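Local coordinates for protein FimX (Pseudomonas aeruginosa PAO1, PDB 3HVA) that serves as a c-di-GMP receptor that combines GGDEF and EAL domains, the present chain being its GGDEF domain, at residues E80-E85 and A98-K103; Q132-I137 and G167-K172. All blocks are in the same frame, centred on the assembly; numbering follows the deposited sequence.

Contact 1. Residues E80-E85 and A98-K103; sequences EQFGEE and ALFKGK
The ring of Phe-82 takes the edge of Phe-100 on one face: Phe-100 CZ stands over the ring centre, while Phe-82 CD1 lies in the plane of the Phe-100 ring, at its edge. This is a T-shaped pair, with centroids 5.0 Å apart and planes at 83°. Phe-82 CE2 also meets CB of Ala-98 obliquely at 4.3 Å, and this small methyl lets the ring lie close to the strand. Both rings set CG anti to the carbonyl carbon (chi1 -64° for Phe-82); Phe-82 touches Leu-115 and Phe-100 touches Leu-112 of helix 105-120. Helix 55-82 ends here, and Gly-83 accepts the positive phi with which the chain leaves it.

Beyond the rings the contact becomes polar. Glu-85 O lies 3.6 Å from Phe-100 CD1, and water joins it to the strand. One water lies 3.0 Å from Glu-85 O and accepts from Lys-101 N at 2.9 Å; a second sits between Glu-85 O, at 2.7 Å, and Lys-101 O. Gly-102 suits the third position of the type II turn 100-103, which brings Lys-103 back toward Glu-85, where NZ and OE2 form a salt bridge of 3.2 Å, though OE2 is not securely placed. The chemistry thus divides in two: apolar rings fix the helix end against the strand, while water, and less certainly a salt bridge, link the exposed ends.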
loop_
_atom_site.group_PDB
_atom_site.type_symbol
_atom_site.label_atom_id
_atom_site.label_comp_id
_atom_site.label_asym_id
_atom_site.label_seq_id
_atom_site.Cartn_x
_atom_site.Cartn_y
_atom_site.Cartn_z
ATOM N N GLU A 80 -8.952 -3.147 7.680
ATOM C CA GLU A 80 -10.304 -3.674 7.587
ATOM C C GLU A 80 -10.514 -4.476 6.309
ATOM O O GLU A 80 -11.134 -5.539 6.324
ATOM C CB GLU A 80 -11.316 -2.530 7.635
ATOM C CG GLU A 80 -12.610 -2.836 6.911
ATOM C CD GLU A 80 -13.311 -1.585 6.426
ATOM O OE1 GLU A 80 -13.284 -0.568 7.150
ATOM O OE2 GLU A 80 -13.884 -1.618 5.317
ATOM N N GLN A 81 -9.991 -3.957 5.204
ATOM C CA GLN A 81 -10.258 -4.528 3.890
ATOM C C GLN A 81 -9.366 -5.726 3.586
ATOM O O GLN A 81 -9.737 -6.602 2.807
ATOM C CB GLN A 81 -10.089 -3.465 2.804
ATOM C CG GLN A 81 -11.232 -3.423 1.807
ATOM C CD GLN A 81 -12.475 -2.781 2.391
ATOM O OE1 GLN A 81 -12.463 -1.610 2.766
ATOM N NE2 GLN A 81 -13.555 -3.547 2.474
ATOM N N PHE A 82 -8.188 -5.761 4.201
ATOM C CA PHE A 82 -7.230 -6.831 3.944
ATOM C C PHE A 82 -7.197 -7.855 5.072
ATOM O O PHE A 82 -6.859 -9.020 4.856
ATOM C CB PHE A 82 -5.827 -6.262 3.717
ATOM C CG PHE A 82 -5.715 -5.390 2.499
ATOM C CD1 PHE A 82 -6.523 -5.611 1.399
ATOM C CD2 PHE A 82 -4.786 -4.364 2.448
ATOM C CE1 PHE A 82 -6.421 -4.816 0.276
ATOM C CE2 PHE A 82 -4.676 -3.566 1.326
ATOM C CZ PHE A 82 -5.494 -3.793 0.238
ATOM N N GLY A 83 -7.545 -7.414 6.276
ATOM C CA GLY A 83 -7.548 -8.292 7.430
ATOM C C GLY A 83 -6.225 -9.010 7.618
ATOM O O GLY A 83 -5.170 -8.383 7.696
ATOM N N GLU A 84 -6.286 -10.335 7.680
ATOM C CA GLU A 84 -5.118 -11.156 7.967
ATOM C C GLU A 84 -4.307 -11.444 6.709
ATOM O O GLU A 84 -3.173 -11.917 6.785
ATOM C CB GLU A 84 -5.559 -12.487 8.578
ATOM C CG GLU A 84 -4.653 -13.009 9.678
ATOM C CD GLU A 84 -5.297 -12.910 11.048
ATOM O OE1 GLU A 84 -4.562 -12.896 12.056
ATOM O OE2 GLU A 84 -6.544 -12.851 11.112
ATOM N N GLU A 85 -4.895 -11.155 5.553
ATOM C CA GLU A 85 -4.324 -11.566 4.272
ATOM C C GLU A 85 -3.053 -10.817 3.881
ATOM O O GLU A 85 -2.263 -11.308 3.075
ATOM C CB GLU A 85 -5.368 -11.427 3.163
ATOM C CG GLU A 85 -6.665 -12.168 3.448
ATOM C CD GLU A 85 -6.468 -13.667 3.563
ATOM O OE1 GLU A 85 -7.067 -14.280 4.470
ATOM O OE2 GLU A 85 -5.707 -14.232 2.753
ATOM N N ALA A 98 1.682 -3.165 0.828
ATOM C CA ALA A 98 1.002 -4.368 1.282
ATOM C C ALA A 98 1.607 -5.607 0.638
ATOM O O ALA A 98 1.768 -5.673 -0.579
ATOM C CB ALA A 98 -0.486 -4.285 0.981
ATOM N N LEU A 99 1.952 -6.585 1.468
ATOM C CA LEU A 99 2.450 -7.858 0.977
ATOM C C LEU A 99 1.386 -8.926 1.195
ATOM O O LEU A 99 0.915 -9.125 2.315
ATOM C CB LEU A 99 3.746 -8.238 1.696
ATOM C CG LEU A 99 4.446 -9.532 1.272
ATOM C CD1 LEU A 99 4.925 -9.459 -0.170
ATOM C CD2 LEU A 99 5.609 -9.814 2.202
ATOM N N PHE A 100 0.994 -9.596 0.117
ATOM C CA PHE A 100 0.023 -10.678 0.204
ATOM C C PHE A 100 0.733 -12.019 0.087
ATOM O O PHE A 100 0.841 -12.581 -1.002
ATOM C CB PHE A 100 -1.033 -10.551 -0.896
ATOM C CG PHE A 100 -1.957 -9.378 -0.722
ATOM C CD1 PHE A 100 -3.076 -9.476 0.088
ATOM C CD2 PHE A 100 -1.713 -8.182 -1.377
ATOM C CE1 PHE A 100 -3.932 -8.402 0.246
ATOM C CE2 PHE A 100 -2.565 -7.105 -1.222
ATOM C CZ PHE A 100 -3.675 -7.214 -0.409
ATOM N N LYS A 101 1.216 -12.529 1.213
ATOM C CA LYS A 101 1.958 -13.781 1.210
ATOM C C LYS A 101 1.080 -14.964 0.811
ATOM O O LYS A 101 -0.002 -15.167 1.363
ATOM C CB LYS A 101 2.610 -14.024 2.574
ATOM C CG LYS A 101 3.580 -12.933 2.984
ATOM C CD LYS A 101 4.644 -13.468 3.924
ATOM C CE LYS A 101 5.699 -12.414 4.209
ATOM N NZ LYS A 101 6.853 -12.945 4.985
ATOM N N GLY A 102 1.551 -15.734 -0.163
ATOM C CA GLY A 102 0.855 -16.931 -0.595
ATOM C C GLY A 102 -0.122 -16.714 -1.734
ATOM O O GLY A 102 -0.732 -17.665 -2.221
ATOM N N LYS A 103 -0.268 -15.466 -2.164
ATOM C CA LYS A 103 -1.223 -15.132 -3.211
ATOM C C LYS A 103 -0.544 -14.571 -4.451
ATOM O O LYS A 103 0.353 -13.735 -4.356
ATOM C CB LYS A 103 -2.243 -14.115 -2.698
ATOM C CG LYS A 103 -3.200 -14.658 -1.656
ATOM C CD LYS A 103 -4.019 -13.534 -1.044
ATOM C CE LYS A 103 -4.897 -14.036 0.082
ATOM N NZ LYS A 103 -5.912 -15.019 -0.387
HETATM O O HOH W 1 0.620 -11.795 3.936
HETATM O O HOH W 2 -2.385 -13.789 1.999
HETATM O O HOH W 3 -1.016 -14.188 4.229
#

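Contact 2. Residues Q132-I137 and G167-K172; sequences QATLSI and GGSQIK
Ile-137 lies alongside Ile-171, the two pointing the same way, with Ile-137 CB 3.8 Å from Ile-171 CG1. They are neighbours on the two parallel strands of a beta-alpha-beta unit, in which helix 149-164 connects strand 135-142 to strand 170-172. The branched isoleucines suit extended chains, and both set CG1 anti to the carbonyl carbon, which sends their ends together toward Leu-116 of helix 105-120.

The strand segments run 7° from parallel. Gln-170 N donates to Leu-135 O at 2.9 Å, Ile-137 N to Gln-170 O at 2.6 Å, and Lys-172 N to Ile-137 O at 2.8 Å, all nearly straight. On the other face Ser-136 is small enough to fit against Ala-163 and Ala-164 of helix 149-164, and its OG bonds to Asn-53.

Ahead of the strands, Thr-134 CB comes within 3.1 Å of Ser-169 OG, a close contact and not a bond; the hydroxyls of these two residues bond instead to Asn-53 and Glu-120 respectively. Gly-167 and Gly-168 have positive phi values that favour glycine. The bent side chain of Gln-170 folds back over the glycine loop, so that NE2 donates to Gly-167 O at 3.3 Å, tilted 32° from the carbonyl plane.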
loop_
_atom_site.group_PDB
_atom_site.type_symbol
_atom_site.label_atom_id
_atom_site.label_comp_id
_atom_site.label_asym_id
_atom_site.label_seq_id
_atom_site.Cartn_x
_atom_site.Cartn_y
_atom_site.Cartn_z
ATOM N N GLN A 132 -11.964 13.894 0.553
ATOM C CA GLN A 132 -12.135 12.680 -0.235
ATOM C C GLN A 132 -10.789 12.321 -0.857
ATOM O O GLN A 132 -9.931 13.188 -1.026
ATOM C CB GLN A 132 -13.200 12.913 -1.313
ATOM C CG GLN A 132 -13.432 11.756 -2.275
ATOM C CD GLN A 132 -12.694 11.926 -3.591
ATOM O OE1 GLN A 132 -12.918 11.174 -4.540
ATOM N NE2 GLN A 132 -11.818 12.922 -3.656
ATOM N N ALA A 133 -10.591 11.048 -1.184
ATOM C CA ALA A 133 -9.317 10.609 -1.743
ATOM C C ALA A 133 -9.426 9.302 -2.515
ATOM O O ALA A 133 -10.275 8.458 -2.225
ATOM C CB ALA A 133 -8.264 10.489 -0.644
ATOM N N THR A 134 -8.553 9.148 -3.505
ATOM C CA THR A 134 -8.454 7.914 -4.264
ATOM C C THR A 134 -7.027 7.396 -4.148
ATOM O O THR A 134 -6.122 8.142 -3.771
ATOM C CB THR A 134 -8.789 8.136 -5.747
ATOM O OG1 THR A 134 -7.684 8.778 -6.394
ATOM C CG2 THR A 134 -10.035 9.001 -5.892
ATOM N N LEU A 135 -6.823 6.124 -4.470
ATOM C CA LEU A 135 -5.497 5.527 -4.383
ATOM C C LEU A 135 -4.986 5.106 -5.753
ATOM O O LEU A 135 -5.767 4.845 -6.666
ATOM C CB LEU A 135 -5.519 4.310 -3.455
ATOM C CG LEU A 135 -6.190 4.501 -2.097
ATOM C CD1 LEU A 135 -6.188 3.198 -1.322
ATOM C CD2 LEU A 135 -5.494 5.591 -1.306
ATOM N N SER A 136 -3.667 5.052 -5.888
ATOM C CA SER A 136 -3.037 4.485 -7.073
ATOM C C SER A 136 -2.208 3.284 -6.644
ATOM O O SER A 136 -1.235 3.422 -5.902
ATOM C CB SER A 136 -2.157 5.519 -7.774
ATOM O OG SER A 136 -2.950 6.472 -8.460
ATOM N N ILE A 137 -2.601 2.103 -7.106
ATOM C CA ILE A 137 -1.983 0.869 -6.644
ATOM C C ILE A 137 -1.149 0.184 -7.717
ATOM O O ILE A 137 -1.662 -0.209 -8.765
ATOM C CB ILE A 137 -3.038 -0.122 -6.122
ATOM C CG1 ILE A 137 -3.864 0.524 -5.006
ATOM C CG2 ILE A 137 -2.372 -1.396 -5.629
ATOM C CD1 ILE A 137 -4.920 -0.385 -4.423
ATOM N N GLY A 167 -4.461 9.762 -12.654
ATOM C CA GLY A 167 -5.456 10.463 -11.862
ATOM C C GLY A 167 -6.642 9.587 -11.509
ATOM O O GLY A 167 -7.139 8.837 -12.347
ATOM N N GLY A 168 -7.092 9.682 -10.262
ATOM C CA GLY A 168 -8.227 8.907 -9.798
ATOM C C GLY A 168 -7.813 7.550 -9.262
ATOM O O GLY A 168 -6.628 7.215 -9.257
ATOM N N SER A 169 -8.787 6.766 -8.808
ATOM C CA SER A 169 -8.511 5.424 -8.311
ATOM C C SER A 169 -7.945 4.560 -9.436
ATOM O O SER A 169 -8.586 4.380 -10.471
ATOM C CB SER A 169 -9.784 4.792 -7.742
ATOM O OG SER A 169 -10.417 5.665 -6.822
ATOM N N GLN A 170 -6.741 4.032 -9.234
ATOM C CA GLN A 170 -6.057 3.289 -10.288
ATOM C C GLN A 170 -5.283 2.085 -9.760
ATOM O O GLN A 170 -4.601 2.169 -8.740
ATOM C CB GLN A 170 -5.102 4.212 -11.050
ATOM C CG GLN A 170 -5.780 5.371 -11.764
ATOM C CD GLN A 170 -6.461 4.947 -13.050
ATOM O OE1 GLN A 170 -6.163 3.887 -13.602
ATOM N NE2 GLN A 170 -7.376 5.776 -13.538
ATOM N N ILE A 171 -5.402 0.963 -10.465
ATOM C CA ILE A 171 -4.575 -0.210 -10.199
ATOM C C ILE A 171 -3.837 -0.606 -11.469
ATOM O O ILE A 171 -4.445 -0.778 -12.525
ATOM C CB ILE A 171 -5.399 -1.410 -9.687
ATOM C CG1 ILE A 171 -5.951 -1.120 -8.292
ATOM C CG2 ILE A 171 -4.543 -2.667 -9.646
ATOM C CD1 ILE A 171 -6.441 -2.350 -7.564
ATOM N N LYS A 172 -2.520 -0.734 -11.369
ATOM C CA LYS A 172 -1.719 -1.116 -12.519
ATOM C C LYS A 172 -0.895 -2.353 -12.194
ATOM O O LYS A 172 0.045 -2.291 -11.398
ATOM C CB LYS A 172 -0.787 0.025 -12.922
ATOM C CG LYS A 172 0.165 -0.332 -14.043
ATOM C CD LYS A 172 -0.208 0.339 -15.356
ATOM C CE LYS A 172 0.718 -0.136 -16.463
ATOM N NZ LYS A 172 2.118 -0.274 -15.971
HETATM O O HOH W 4 -9.488 4.977 -4.496
HETATM O O HOH W 5 -4.122 8.379 -10.157
#

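Overall arrangement
All of contact 1 precedes contact 2 in the sequence, and their centres lie 19 Å apart, with nearest atoms about 6 Å from each other, so they do not meet. Both reach the six-stranded mixed sheet of the GGDEF domain. Strand 45-52 separates strand 95-101 of contact 1 from strand 135-142 of contact 2, and strand 170-172 forms one edge of the sheet. Helix 105-120, which follows contact 1 in the chain, links the two: Leu-112 is touched by both Phe-100 and Ile-171. One contact therefore sets the end of helix 55-82 on the sheet, the other adds its last strand, and both pack against the same helix through apolar side chains.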